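Local coordinates for protein ectonucleoside triphosphate diphosphohydrolase 4 (Homo sapiens, PDB 6WG5) that belongs to the GDA1/CD39 nucleoside phosphatase family, whose members share the actin-like ATPase type of fold, at residues A[234-240]-A[270-274]. Sequence-based numbering, arbitrary orientation. Where two conformers were deposited one is given.
Sequences YEVPKTV and VYRVY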
loop_
_atom_site.group_PDB
_atom_site.type_symbol
_atom_site.label_atom_id
_atom_site.label_comp_id
_atom_site.label_asym_id
_atom_site.label_seq_id
_atom_site.Cartn_x
_atom_site.Cartn_y
_atom_site.Cartn_z
ATOM N N TYR A 234 2.610 9.369 3.062
ATOM C CA TYR A 234 3.695 9.779 3.939
ATOM C C TYR A 234 3.184 10.788 4.957
ATOM O O TYR A 234 2.116 11.382 4.795
ATOM C CB TYR A 234 4.866 10.367 3.147
ATOM C CG TYR A 234 4.487 11.493 2.216
ATOM C CD1 TYR A 234 4.566 12.816 2.625
ATOM C CD2 TYR A 234 4.065 11.233 0.922
ATOM C CE1 TYR A 234 4.229 13.847 1.771
ATOM C CE2 TYR A 234 3.727 12.254 0.062
ATOM C CZ TYR A 234 3.810 13.558 0.490
ATOM O OH TYR A 234 3.469 14.574 -0.375
ATOM N N GLU A 235 3.972 10.966 6.013
ATOM C CA GLU A 235 3.635 11.906 7.068
ATOM C C GLU A 235 4.024 13.319 6.662
ATOM O O GLU A 235 5.056 13.535 6.021
ATOM C CB GLU A 235 4.348 11.527 8.367
ATOM C CG GLU A 235 4.094 12.492 9.518
ATOM C CD GLU A 235 4.914 12.168 10.751
ATOM O OE1 GLU A 235 5.643 11.154 10.737
ATOM O OE2 GLU A 235 4.832 12.936 11.735
ATOM N N VAL A 236 3.191 14.278 7.045
ATOM C CA VAL A 236 3.470 15.695 6.827
ATOM C C VAL A 236 3.776 16.313 8.187
ATOM O O VAL A 236 2.854 16.763 8.882
ATOM C CB VAL A 236 2.291 16.392 6.135
ATOM C CG1 VAL A 236 2.633 17.840 5.823
ATOM C CG2 VAL A 236 1.907 15.643 4.866
ATOM N N PRO A 237 5.042 16.352 8.615
ATOM C CA PRO A 237 5.316 16.773 10.001
ATOM C C PRO A 237 5.088 18.253 10.241
ATOM O O PRO A 237 4.562 18.628 11.295
ATOM C CB PRO A 237 6.793 16.389 10.203
ATOM C CG PRO A 237 7.183 15.579 8.998
ATOM C CD PRO A 237 6.278 16.003 7.898
ATOM N N LYS A 238 5.478 19.106 9.300
ATOM C CA LYS A 238 5.445 20.546 9.504
ATOM C C LYS A 238 4.114 21.137 9.062
ATOM O O LYS A 238 3.445 20.618 8.163
ATOM C CB LYS A 238 6.585 21.224 8.742
ATOM C CG LYS A 238 7.917 21.204 9.472
ATOM C CD LYS A 238 8.975 21.987 8.708
ATOM C CE LYS A 238 10.256 22.128 9.517
ATOM N NZ LYS A 238 11.475 21.952 8.674
ATOM N N THR A 239 3.737 22.239 9.708
ATOM C CA THR A 239 2.550 22.981 9.311
ATOM C C THR A 239 2.601 23.297 7.823
ATOM O O THR A 239 3.648 23.666 7.284
ATOM C CB THR A 239 2.443 24.278 10.120
ATOM O OG1 THR A 239 2.422 23.973 11.520
ATOM C CG2 THR A 239 1.178 25.044 9.754
ATOM N N VAL A 240 1.460 23.150 7.159
ATOM C CA VAL A 240 1.347 23.383 5.725
ATOM C C VAL A 240 0.659 24.722 5.507
ATOM O O VAL A 240 -0.369 25.012 6.133
ATOM C CB VAL A 240 0.569 22.248 5.036
ATOM C CG1 VAL A 240 0.493 22.485 3.533
ATOM C CG2 VAL A 240 1.218 20.907 5.328
ATOM N N VAL A 270 -0.107 11.720 17.649
ATOM C CA VAL A 270 -0.946 12.394 16.663
ATOM C C VAL A 270 -0.136 12.573 15.386
ATOM O O VAL A 270 0.964 13.137 15.412
ATOM C CB VAL A 270 -1.449 13.747 17.197
ATOM C CG1 VAL A 270 -2.191 14.515 16.110
ATOM C CG2 VAL A 270 -2.354 13.535 18.397
ATOM N N TYR A 271 -0.682 12.098 14.267
ATOM C CA TYR A 271 0.013 12.125 12.988
ATOM C C TYR A 271 -0.873 12.728 11.909
ATOM O O TYR A 271 -2.092 12.533 11.910
ATOM C CB TYR A 271 0.435 10.714 12.551
ATOM C CG TYR A 271 1.508 10.104 13.418
ATOM C CD1 TYR A 271 2.849 10.318 13.143
ATOM C CD2 TYR A 271 1.180 9.315 14.511
ATOM C CE1 TYR A 271 3.835 9.770 13.933
ATOM C CE2 TYR A 271 2.158 8.760 15.308
ATOM C CZ TYR A 271 3.485 8.991 15.015
ATOM O OH TYR A 271 4.470 8.443 15.803
ATOM N N ARG A 272 -0.247 13.475 11.003
ATOM C CA ARG A 272 -0.882 13.948 9.779
ATOM C C ARG A 272 -0.266 13.183 8.614
ATOM O O ARG A 272 0.934 13.321 8.349
ATOM C CB ARG A 272 -0.683 15.454 9.606
ATOM C CG ARG A 272 -1.456 16.058 8.445
ATOM C CD ARG A 272 -1.094 17.520 8.208
ATOM N NE ARG A 272 -0.757 18.219 9.451
ATOM C CZ ARG A 272 0.396 18.841 9.695
ATOM N NH1 ARG A 272 0.582 19.442 10.864
ATOM N NH2 ARG A 272 1.357 18.887 8.782
ATOM N N VAL A 273 -1.077 12.378 7.932
ATOM C CA VAL A 273 -0.604 11.517 6.853
ATOM C C VAL A 273 -1.322 11.891 5.564
ATOM O O VAL A 273 -2.554 11.983 5.534
ATOM C CB VAL A 273 -0.815 10.029 7.181
ATOM C CG1 VAL A 273 -0.275 9.156 6.060
ATOM C CG2 VAL A 273 -0.144 9.680 8.500
ATOM N N TYR A 274 -0.544 12.098 4.504
ATOM C CA TYR A 274 -1.066 12.365 3.172
ATOM C C TYR A 274 -1.166 11.054 2.408
ATOM O O TYR A 274 -0.230 10.252 2.426
ATOM C CB TYR A 274 -0.153 13.346 2.438
ATOM C CG TYR A 274 -0.370 13.437 0.942
ATOM C CD1 TYR A 274 0.437 12.729 0.062
ATOM C CD2 TYR A 274 -1.367 14.243 0.410
ATOM C CE1 TYR A 274 0.254 12.814 -1.304
ATOM C CE2 TYR A 274 -1.560 14.334 -0.959
ATOM C CZ TYR A 274 -0.744 13.620 -1.809
ATOM O OH TYR A 274 -0.929 13.705 -3.171
HETATM O O HOH W 1 2.325 14.137 11.805
#
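Tyr234 and Tyr274 form a hydrogen-bonded pair in an antiparallel strand contact of a six-stranded mixed sheet, consistent with this family's actin-like fold, where 229-235 runs out into a loop while 270-279 starts. Tyr234 N meets Tyr274 O at 3.0 Å and Tyr274 N meets Tyr234 O at 2.8 Å. Past the non-hydrogen-bonded pair Glu235 and Val273, one further backbone bond, from the first loop residue, Val236 N to Arg272 O (2.8 Å), is nearly straight at 171°. The two tyrosine rings lie on one face with their planes 50° apart, and Tyr234 CE2 sits against Tyr274 CD1; Tyr234 OH hydrogen-bonds to Pro372 O and Tyr274 OH to Tyr370 O. Arg272 bends after the loop, but its NH2 bond to Lys238 O is doubtful: Arg272 has two conformers and Lys238 is poorly ordered. On the other face Glu235, extended, sets its carboxylate at the edge of the Tyr271 ring, the planes 77° apart. A water donates to Glu235 OE2 and accepts from Arg272 N. Thr219 hydrogen-bonds to Glu235 OE1; Arg216 salt-bridges OE2 and makes a cation-pi contact with Tyr271. Helix 172-186 packs Trp180 onto Glu235 and Val273, and edge strand 255-259 flanks 270-279 opposite 229-235.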